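Local coordinates for protein thioredoxin reductase (Streptococcus pyogenes, PDB 5UWY) that probably catalyses the NADPH-dependent reduction of oxidised thioredoxin, passing electrons through a bound FAD and a redox-active disulfide, at residues A[45-50]-A[138-143]; A[132-137]-A[159-164]. All coordinates share one frame; numbering follows the deposited sequence.

Contact 1: residues A[45-50]-A[138-143]. With FAD (flavin-adenine dinucleotide), chain B.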
loop_
_atom_site.group_PDB
_atom_site.type_symbol
_atom_site.label_atom_id
_atom_site.label_comp_id
_atom_site.label_asym_id
_atom_site.label_seq_id
_atom_site.Cartn_x
_atom_site.Cartn_y
_atom_site.Cartn_z
ATOM N N THR A 45 -10.857 -15.164 6.257
ATOM C CA THR A 45 -11.171 -14.050 7.142
ATOM C C THR A 45 -12.655 -13.718 7.058
ATOM O O THR A 45 -13.191 -13.512 5.963
ATOM C CB THR A 45 -10.333 -12.816 6.796
ATOM O OG1 THR A 45 -8.945 -13.171 6.784
ATOM C CG2 THR A 45 -10.557 -11.716 7.825
ATOM N N PHE A 46 -13.309 -13.661 8.218
ATOM C CA PHE A 46 -14.735 -13.372 8.307
ATOM C C PHE A 46 -15.042 -11.964 7.814
ATOM O O PHE A 46 -15.719 -11.790 6.796
ATOM C CB PHE A 46 -15.217 -13.543 9.749
ATOM C CG PHE A 46 -16.676 -13.887 9.871
ATOM C CD1 PHE A 46 -17.346 -14.519 8.834
ATOM C CD2 PHE A 46 -17.377 -13.581 11.029
ATOM C CE1 PHE A 46 -18.688 -14.837 8.951
ATOM C CE2 PHE A 46 -18.717 -13.897 11.150
ATOM C CZ PHE A 46 -19.373 -14.525 10.109
ATOM N N ASP A 47 -14.545 -10.957 8.529
ATOM C CA ASP A 47 -14.818 -9.560 8.227
ATOM C C ASP A 47 -13.514 -8.775 8.217
ATOM O O ASP A 47 -12.594 -9.058 8.991
ATOM C CB ASP A 47 -15.799 -8.955 9.249
ATOM C CG ASP A 47 -16.328 -7.597 8.824
ATOM O OD1 ASP A 47 -16.236 -7.270 7.624
ATOM O OD2 ASP A 47 -16.837 -6.859 9.694
ATOM N N ILE A 48 -13.438 -7.788 7.327
ATOM C CA ILE A 48 -12.263 -6.935 7.184
ATOM C C ILE A 48 -12.725 -5.485 7.212
ATOM O O ILE A 48 -13.518 -5.068 6.359
ATOM C CB ILE A 48 -11.482 -7.224 5.890
ATOM C CG1 ILE A 48 -11.134 -8.711 5.788
ATOM C CG2 ILE A 48 -10.228 -6.369 5.827
ATOM C CD1 ILE A 48 -10.653 -9.131 4.415
ATOM N N GLU A 49 -12.221 -4.713 8.178
ATOM C CA GLU A 49 -12.644 -3.327 8.341
ATOM C C GLU A 49 -11.468 -2.356 8.346
ATOM O O GLU A 49 -11.622 -1.212 8.786
ATOM C CB GLU A 49 -13.466 -3.159 9.621
ATOM C CG GLU A 49 -14.866 -3.744 9.537
ATOM C CD GLU A 49 -15.704 -3.435 10.764
ATOM O OE1 GLU A 49 -15.197 -2.748 11.676
ATOM O OE2 GLU A 49 -16.869 -3.880 10.814
ATOM N N ASN A 50 -10.296 -2.778 7.869
ATOM C CA ASN A 50 -9.149 -1.883 7.765
ATOM C C ASN A 50 -8.594 -1.815 6.346
ATOM O O ASN A 50 -7.419 -1.483 6.159
ATOM C CB ASN A 50 -8.047 -2.281 8.751
ATOM C CG ASN A 50 -7.584 -3.707 8.569
ATOM O OD1 ASN A 50 -8.080 -4.434 7.708
ATOM N ND2 ASN A 50 -6.618 -4.117 9.382
ATOM N N GLY A 138 -8.576 -7.580 16.408
ATOM C CA GLY A 138 -8.608 -7.167 17.802
ATOM C C GLY A 138 -9.685 -6.142 18.109
ATOM O O GLY A 138 -10.252 -6.143 19.205
ATOM N N ALA A 139 -9.987 -5.267 17.154
ATOM C CA ALA A 139 -10.999 -4.233 17.331
ATOM C C ALA A 139 -12.428 -4.770 17.284
ATOM O O ALA A 139 -13.368 -3.996 17.498
ATOM C CB ALA A 139 -10.823 -3.146 16.268
ATOM N N PHE A 140 -12.618 -6.061 17.002
ATOM C CA PHE A 140 -13.951 -6.652 16.995
ATOM C C PHE A 140 -14.392 -7.103 18.379
ATOM O O PHE A 140 -15.598 -7.201 18.631
ATOM C CB PHE A 140 -14.002 -7.854 16.049
ATOM C CG PHE A 140 -13.903 -7.496 14.599
ATOM C CD1 PHE A 140 -14.609 -6.423 14.085
ATOM C CD2 PHE A 140 -13.103 -8.237 13.746
ATOM C CE1 PHE A 140 -14.520 -6.096 12.747
ATOM C CE2 PHE A 140 -13.007 -7.916 12.406
ATOM C CZ PHE A 140 -13.717 -6.845 11.905
ATOM N N PHE A 141 -13.447 -7.372 19.271
ATOM C CA PHE A 141 -13.724 -7.990 20.568
ATOM C C PHE A 141 -13.619 -6.968 21.695
ATOM O O PHE A 141 -12.977 -7.198 22.718
ATOM C CB PHE A 141 -12.782 -9.171 20.805
ATOM C CG PHE A 141 -12.849 -10.247 19.740
ATOM C CD1 PHE A 141 -12.491 -9.986 18.426
ATOM C CD2 PHE A 141 -13.284 -11.522 20.061
ATOM C CE1 PHE A 141 -12.559 -10.967 17.459
ATOM C CE2 PHE A 141 -13.352 -12.511 19.095
ATOM C CZ PHE A 141 -12.989 -12.233 17.792
ATOM N N ARG A 142 -14.253 -5.816 21.499
ATOM C CA ARG A 142 -14.200 -4.743 22.483
ATOM C C ARG A 142 -14.956 -5.131 23.748
ATOM O O ARG A 142 -16.098 -5.596 23.683
ATOM C CB ARG A 142 -14.783 -3.461 21.888
ATOM C CG ARG A 142 -14.755 -2.266 22.824
ATOM C CD ARG A 142 -14.903 -0.957 22.059
ATOM N NE ARG A 142 -13.666 -0.575 21.383
ATOM N N ASP A 143 -14.307 -4.941 24.900
ATOM C CA ASP A 143 -14.928 -5.131 26.215
ATOM C C ASP A 143 -15.363 -6.577 26.438
ATOM O O ASP A 143 -16.400 -6.843 27.047
ATOM C CB ASP A 143 -16.106 -4.174 26.410
ATOM C CG ASP A 143 -15.669 -2.727 26.497
ATOM O OD1 ASP A 143 -14.605 -2.462 27.096
ATOM O OD2 ASP A 143 -16.388 -1.855 25.965
HETATM P PA FAD B . -1.205 -14.440 0.551
HETATM O O1A FAD B . -2.532 -13.842 0.255
HETATM O O2A FAD B . -1.113 -15.291 1.821
HETATM O O5B FAD B . -0.711 -15.318 -0.638
HETATM C C5B FAD B . -0.899 -16.747 -0.633
HETATM C C4B FAD B . -1.195 -17.218 -2.031
HETATM O O4B FAD B . -0.020 -17.866 -2.576
HETATM C C3B FAD B . -2.344 -18.224 -2.138
HETATM O O3B FAD B . -3.242 -17.880 -3.189
HETATM C C2B FAD B . -1.623 -19.551 -2.392
HETATM O O2B FAD B . -2.436 -20.437 -3.155
HETATM C C1B FAD B . -0.418 -19.065 -3.194
HETATM N N9A FAD B . 0.718 -19.987 -3.224
HETATM C C8A FAD B . 1.578 -20.298 -2.202
HETATM N N7A FAD B . 2.512 -21.162 -2.527
HETATM C C5A FAD B . 2.248 -21.433 -3.859
HETATM C C6A FAD B . 2.881 -22.276 -4.796
HETATM N N6A FAD B . 3.948 -23.025 -4.516
HETATM N N1A FAD B . 2.365 -22.317 -6.047
HETATM C C2A FAD B . 1.297 -21.568 -6.330
HETATM N N3A FAD B . 0.623 -20.739 -5.531
HETATM C C4A FAD B . 1.153 -20.720 -4.303
HETATM N N1 FAD B . -5.707 -8.836 6.460
HETATM C C2 FAD B . -6.174 -7.585 6.748
HETATM O O2 FAD B . -5.862 -6.601 6.067
HETATM N N3 FAD B . -7.025 -7.404 7.826
HETATM C C4 FAD B . -7.469 -8.387 8.685
HETATM O O4 FAD B . -8.226 -8.103 9.611
HETATM C C4X FAD B . -6.963 -9.711 8.374
HETATM N N5 FAD B . -7.331 -10.702 9.137
HETATM C C5X FAD B . -6.848 -11.965 8.844
HETATM C C6 FAD B . -7.236 -13.032 9.653
HETATM C C7 FAD B . -6.783 -14.321 9.403
HETATM C C7M FAD B . -7.225 -15.448 10.301
HETATM C C8 FAD B . -5.921 -14.556 8.318
HETATM C C8M FAD B . -5.413 -15.941 8.020
HETATM C C9 FAD B . -5.532 -13.493 7.508
HETATM C C9A FAD B . -5.987 -12.203 7.761
HETATM N N10 FAD B . -5.599 -11.099 6.969
HETATM C C10 FAD B . -6.084 -9.837 7.241
HETATM C "C1'" FAD B . -4.729 -11.284 5.794
HETATM C "C2'" FAD B . -3.272 -10.899 6.030
HETATM O "O2'" FAD B . -3.072 -9.502 5.810
HETATM C "C3'" FAD B . -2.387 -11.678 5.056
HETATM O "O3'" FAD B . -1.049 -11.594 5.527
HETATM C "C4'" FAD B . -2.425 -11.219 3.593
HETATM O "O4'" FAD B . -3.641 -11.655 2.984
HETATM C "C5'" FAD B . -1.244 -11.740 2.799
HETATM O "O5'" FAD B . -1.343 -11.286 1.432
HETATM P P FAD B . -0.306 -11.756 0.337
HETATM O O1P FAD B . 1.039 -11.070 0.591
HETATM O O2P FAD B . -0.807 -11.581 -1.050
HETATM O O3P FAD B . -0.107 -13.301 0.654
#

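Contact 2: residues A[132-137]-A[159-164]. With FAD (flavin-adenine dinucleotide), chain B.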
loop_
_atom_site.group_PDB
_atom_site.type_symbol
_atom_site.label_atom_id
_atom_site.label_comp_id
_atom_site.label_asym_id
_atom_site.label_seq_id
_atom_site.Cartn_x
_atom_site.Cartn_y
_atom_site.Cartn_z
ATOM N N TYR A 132 -5.281 -15.241 14.521
ATOM C CA TYR A 132 -3.827 -15.222 14.595
ATOM C C TYR A 132 -3.270 -13.826 14.355
ATOM O O TYR A 132 -2.087 -13.682 14.029
ATOM C CB TYR A 132 -3.232 -16.217 13.596
ATOM C CG TYR A 132 -3.782 -17.624 13.704
ATOM C CD1 TYR A 132 -3.217 -18.551 14.572
ATOM C CD2 TYR A 132 -4.867 -18.025 12.935
ATOM C CE1 TYR A 132 -3.720 -19.842 14.669
ATOM C CE2 TYR A 132 -5.377 -19.310 13.026
ATOM C CZ TYR A 132 -4.801 -20.214 13.894
ATOM O OH TYR A 132 -5.306 -21.493 13.985
ATOM N N CYS A 133 -4.099 -12.791 14.520
ATOM C CA CYS A 133 -3.734 -11.440 14.101
ATOM C C CYS A 133 -4.486 -10.438 14.973
ATOM O O CYS A 133 -5.673 -10.190 14.749
ATOM C CB CYS A 133 -4.049 -11.243 12.628
ATOM S SG CYS A 133 -3.192 -9.877 11.856
ATOM N N ALA A 134 -3.781 -9.849 15.942
ATOM C CA ALA A 134 -4.412 -8.880 16.830
ATOM C C ALA A 134 -4.692 -7.564 16.113
ATOM O O ALA A 134 -5.752 -6.958 16.308
ATOM C CB ALA A 134 -3.533 -8.652 18.059
ATOM N N VAL A 135 -3.748 -7.097 15.289
ATOM C CA VAL A 135 -3.972 -5.914 14.463
ATOM C C VAL A 135 -5.165 -6.113 13.542
ATOM O O VAL A 135 -5.798 -5.141 13.116
ATOM C CB VAL A 135 -2.696 -5.587 13.654
ATOM C CG1 VAL A 135 -2.864 -4.297 12.861
ATOM C CG2 VAL A 135 -1.494 -5.488 14.579
ATOM N N CYS A 136 -5.510 -7.365 13.257
ATOM C CA CYS A 136 -6.514 -7.712 12.261
ATOM C C CYS A 136 -7.931 -7.684 12.829
ATOM O O CYS A 136 -8.781 -6.923 12.351
ATOM C CB CYS A 136 -6.172 -9.089 11.679
ATOM S SG CYS A 136 -4.660 -9.095 10.666
ATOM N N ASP A 137 -8.201 -8.503 13.848
ATOM C CA ASP A 137 -9.541 -8.631 14.406
ATOM C C ASP A 137 -9.635 -8.178 15.859
ATOM O O ASP A 137 -10.684 -8.364 16.487
ATOM C CB ASP A 137 -10.026 -10.078 14.281
ATOM C CG ASP A 137 -9.585 -10.731 12.983
ATOM O OD1 ASP A 137 -9.813 -10.135 11.909
ATOM O OD2 ASP A 137 -9.011 -11.841 13.037
ATOM N N ALA A 159 -0.714 -9.377 23.432
ATOM C CA ALA A 159 -1.664 -9.330 24.539
ATOM C C ALA A 159 -1.875 -7.901 25.025
ATOM O O ALA A 159 -3.020 -7.436 25.145
ATOM C CB ALA A 159 -1.186 -10.226 25.683
ATOM N N ILE A 160 -0.786 -7.177 25.310
ATOM C CA ILE A 160 -0.994 -5.822 25.812
ATOM C C ILE A 160 -1.540 -4.916 24.715
ATOM O O ILE A 160 -2.210 -3.920 25.008
ATOM C CB ILE A 160 0.283 -5.246 26.449
ATOM C CG1 ILE A 160 1.527 -5.701 25.691
ATOM C CG2 ILE A 160 0.366 -5.645 27.920
ATOM C CD1 ILE A 160 2.807 -5.103 26.236
ATOM N N TYR A 161 -1.299 -5.244 23.445
ATOM C CA TYR A 161 -2.025 -4.553 22.384
ATOM C C TYR A 161 -3.514 -4.863 22.465
ATOM O O TYR A 161 -4.355 -3.984 22.238
ATOM C CB TYR A 161 -1.475 -4.930 21.007
ATOM C CG TYR A 161 -2.304 -4.389 19.858
ATOM C CD1 TYR A 161 -2.202 -3.060 19.463
ATOM C CD2 TYR A 161 -3.193 -5.207 19.171
ATOM C CE1 TYR A 161 -2.960 -2.562 18.414
ATOM C CE2 TYR A 161 -3.955 -4.716 18.124
ATOM C CZ TYR A 161 -3.834 -3.395 17.749
ATOM O OH TYR A 161 -4.593 -2.910 16.707
ATOM N N LEU A 162 -3.858 -6.109 22.800
ATOM C CA LEU A 162 -5.258 -6.482 22.939
ATOM C C LEU A 162 -5.923 -5.818 24.138
ATOM O O LEU A 162 -7.154 -5.712 24.164
ATOM C CB LEU A 162 -5.388 -8.001 23.037
ATOM C CG LEU A 162 -5.277 -8.723 21.694
ATOM C CD1 LEU A 162 -5.423 -10.225 21.862
ATOM C CD2 LEU A 162 -6.309 -8.181 20.722
ATOM N N THR A 163 -5.146 -5.362 25.127
ATOM C CA THR A 163 -5.743 -4.623 26.237
ATOM C C THR A 163 -6.417 -3.332 25.782
ATOM O O THR A 163 -7.207 -2.758 26.542
ATOM C CB THR A 163 -4.694 -4.296 27.301
ATOM O OG1 THR A 163 -3.701 -3.421 26.750
ATOM C CG2 THR A 163 -4.031 -5.562 27.807
ATOM N N GLN A 164 -6.127 -2.861 24.566
ATOM C CA GLN A 164 -6.745 -1.644 24.055
ATOM C C GLN A 164 -8.216 -1.822 23.702
ATOM O O GLN A 164 -8.893 -0.823 23.437
ATOM C CB GLN A 164 -5.981 -1.145 22.828
ATOM C CG GLN A 164 -4.534 -0.786 23.104
ATOM C CD GLN A 164 -4.362 0.672 23.465
ATOM O OE1 GLN A 164 -4.497 1.553 22.616
ATOM N NE2 GLN A 164 -4.063 0.937 24.732
HETATM P PA FAD B . -1.205 -14.440 0.551
HETATM O O1A FAD B . -2.532 -13.842 0.255
HETATM O O2A FAD B . -1.113 -15.291 1.821
HETATM O O5B FAD B . -0.711 -15.318 -0.638
HETATM C C5B FAD B . -0.899 -16.747 -0.633
HETATM C C4B FAD B . -1.195 -17.218 -2.031
HETATM O O4B FAD B . -0.020 -17.866 -2.576
HETATM C C3B FAD B . -2.344 -18.224 -2.138
HETATM O O3B FAD B . -3.242 -17.880 -3.189
HETATM C C2B FAD B . -1.623 -19.551 -2.392
HETATM O O2B FAD B . -2.436 -20.437 -3.155
HETATM C C1B FAD B . -0.418 -19.065 -3.194
HETATM N N9A FAD B . 0.718 -19.987 -3.224
HETATM C C8A FAD B . 1.578 -20.298 -2.202
HETATM N N7A FAD B . 2.512 -21.162 -2.527
HETATM C C5A FAD B . 2.248 -21.433 -3.859
HETATM C C6A FAD B . 2.881 -22.276 -4.796
HETATM N N6A FAD B . 3.948 -23.025 -4.516
HETATM N N1A FAD B . 2.365 -22.317 -6.047
HETATM C C2A FAD B . 1.297 -21.568 -6.330
HETATM N N3A FAD B . 0.623 -20.739 -5.531
HETATM C C4A FAD B . 1.153 -20.720 -4.303
HETATM N N1 FAD B . -5.707 -8.836 6.460
HETATM C C2 FAD B . -6.174 -7.585 6.748
HETATM O O2 FAD B . -5.862 -6.601 6.067
HETATM N N3 FAD B . -7.025 -7.404 7.826
HETATM C C4 FAD B . -7.469 -8.387 8.685
HETATM O O4 FAD B . -8.226 -8.103 9.611
HETATM C C4X FAD B . -6.963 -9.711 8.374
HETATM N N5 FAD B . -7.331 -10.702 9.137
HETATM C C5X FAD B . -6.848 -11.965 8.844
HETATM C C6 FAD B . -7.236 -13.032 9.653
HETATM C C7 FAD B . -6.783 -14.321 9.403
HETATM C C7M FAD B . -7.225 -15.448 10.301
HETATM C C8 FAD B . -5.921 -14.556 8.318
HETATM C C8M FAD B . -5.413 -15.941 8.020
HETATM C C9 FAD B . -5.532 -13.493 7.508
HETATM C C9A FAD B . -5.987 -12.203 7.761
HETATM N N10 FAD B . -5.599 -11.099 6.969
HETATM C C10 FAD B . -6.084 -9.837 7.241
HETATM C "C1'" FAD B . -4.729 -11.284 5.794
HETATM C "C2'" FAD B . -3.272 -10.899 6.030
HETATM O "O2'" FAD B . -3.072 -9.502 5.810
HETATM C "C3'" FAD B . -2.387 -11.678 5.056
HETATM O "O3'" FAD B . -1.049 -11.594 5.527
HETATM C "C4'" FAD B . -2.425 -11.219 3.593
HETATM O "O4'" FAD B . -3.641 -11.655 2.984
HETATM C "C5'" FAD B . -1.244 -11.740 2.799
HETATM O "O5'" FAD B . -1.343 -11.286 1.432
HETATM P P FAD B . -0.306 -11.756 0.337
HETATM O O1P FAD B . 1.039 -11.070 0.591
HETATM O O2P FAD B . -0.807 -11.581 -1.050
HETATM O O3P FAD B . -0.107 -13.301 0.654
#

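Contact 1: residues A[45-50]-A[138-143]
The Phe-140 ring meets residues 45-50 with its edge. Glu-49 lies in or near the ring plane at one corner, its CD 3.5 Å from CE1 of Phe-140. At another corner, also near the plane, the carbonyl O of Asp-47 is 3.6 Å from CE2 of Phe-140. Both therefore meet the rim of the ring rather than a face. The two carboxylates are turned differently. That of Asp-47 is within 13° of the ring plane, with OD2 3.8 Å from CZ of Phe-140. That of Glu-49 stands almost upright to it, at 81°. Asp-47 has CG anti to its backbone N (chi1 -169°), which brings the carboxylate beside CZ of Phe-140. The two acids lie close together with no hydrogen bond between them. Arg-25 of the second subunit makes a cation-pi contact with Phe-140. On the flavin side, Asn-50 OD1 accepts a nearly straight hydrogen bond from FAD N3, at 3.2 Å. A flavin-binding loop here meets the loop that follows the Cys-133/Cys-136 helix. This fits the flavin-oxidising conformation of low-molecular-weight thioredoxin reductases, in which the redox disulfide lies against the flavin.

Contact 2: residues A[132-137]-A[159-164]
Tyr-161 points one long edge of its ring at the start of helix 134-137. The carbonyl O of Ala-134 lies in the plane of that ring, 3.4 Å from CE2 of Tyr-161. The next ring atom, CD2 of Tyr-161, packs on the methyl CB of Ala-134 at 3.6 Å. The phenol therefore runs alongside the Ala-134 backbone, and its OH ends 3.8 Å from CA of Val-135. CG of Tyr-161 is anti to the backbone N (chi1 172°), and this extends the ring away from its own helix. Val-135 adds a looser touch through CG2. Leu-162 closes on the same methyl as Tyr-161, with its CD2 3.9 Å from CB of Ala-134. The small Ala-134 side chain is thus held by both a tyrosine edge and a leucine branch. No hydrogen bond crosses between the segments.

Cys-133 is the N-cap residue of the short helix. It forms a disulfide with Cys-136, with the two SG atoms 2.0 Å apart. This is the Cys-Ala-Val-Cys motif, the redox-active CxxC of the family. SG of Cys-136 lies beside its backbone N (chi1 -68°) and reaches 3.3 Å from C4X of FAD. The disulfide is thus set against the flavin, while Ala-134 and Val-135 meet helix 153-162. Asp-137 is also near the isoalloxazine, with OD1 3.5 Å from FAD O4. Its other oxygen, OD2, is hydrogen-bonded to Ser-131 OG.

Leu-162 also packs on Leu-146 and Val-148 of strand 145-149, a strand of the parallel sheet that probably belongs to the NADPH domain. Tyr-161 makes an edge-to-face contact with Tyr-300 of the second subunit. The carbonyl O of Cys-136 accepts a hydrogen bond from Arg-25 of that subunit.

In the fold
Contact 2 is buried and apolar, whereas contact 1 is a surface contact, none of its touching residues being buried, and sets two acids at a ring edge. Residues 132-137 run straight into 138-143, so one continuous piece of chain serves both. In contact 2 it packs on helix 153-162. In contact 1 it meets a loop between strand 30-34 and helix 59-71. The centres are 10 Å apart, and the two contacts touch where Gly-138 CA lies 3.9 Å from Leu-162 CD2. Both reach FAD: contact 1 by a hydrogen bond from the pyrimidine part, contact 2 by packing of Cys-136 and Asp-137. Both also touch the second subunit.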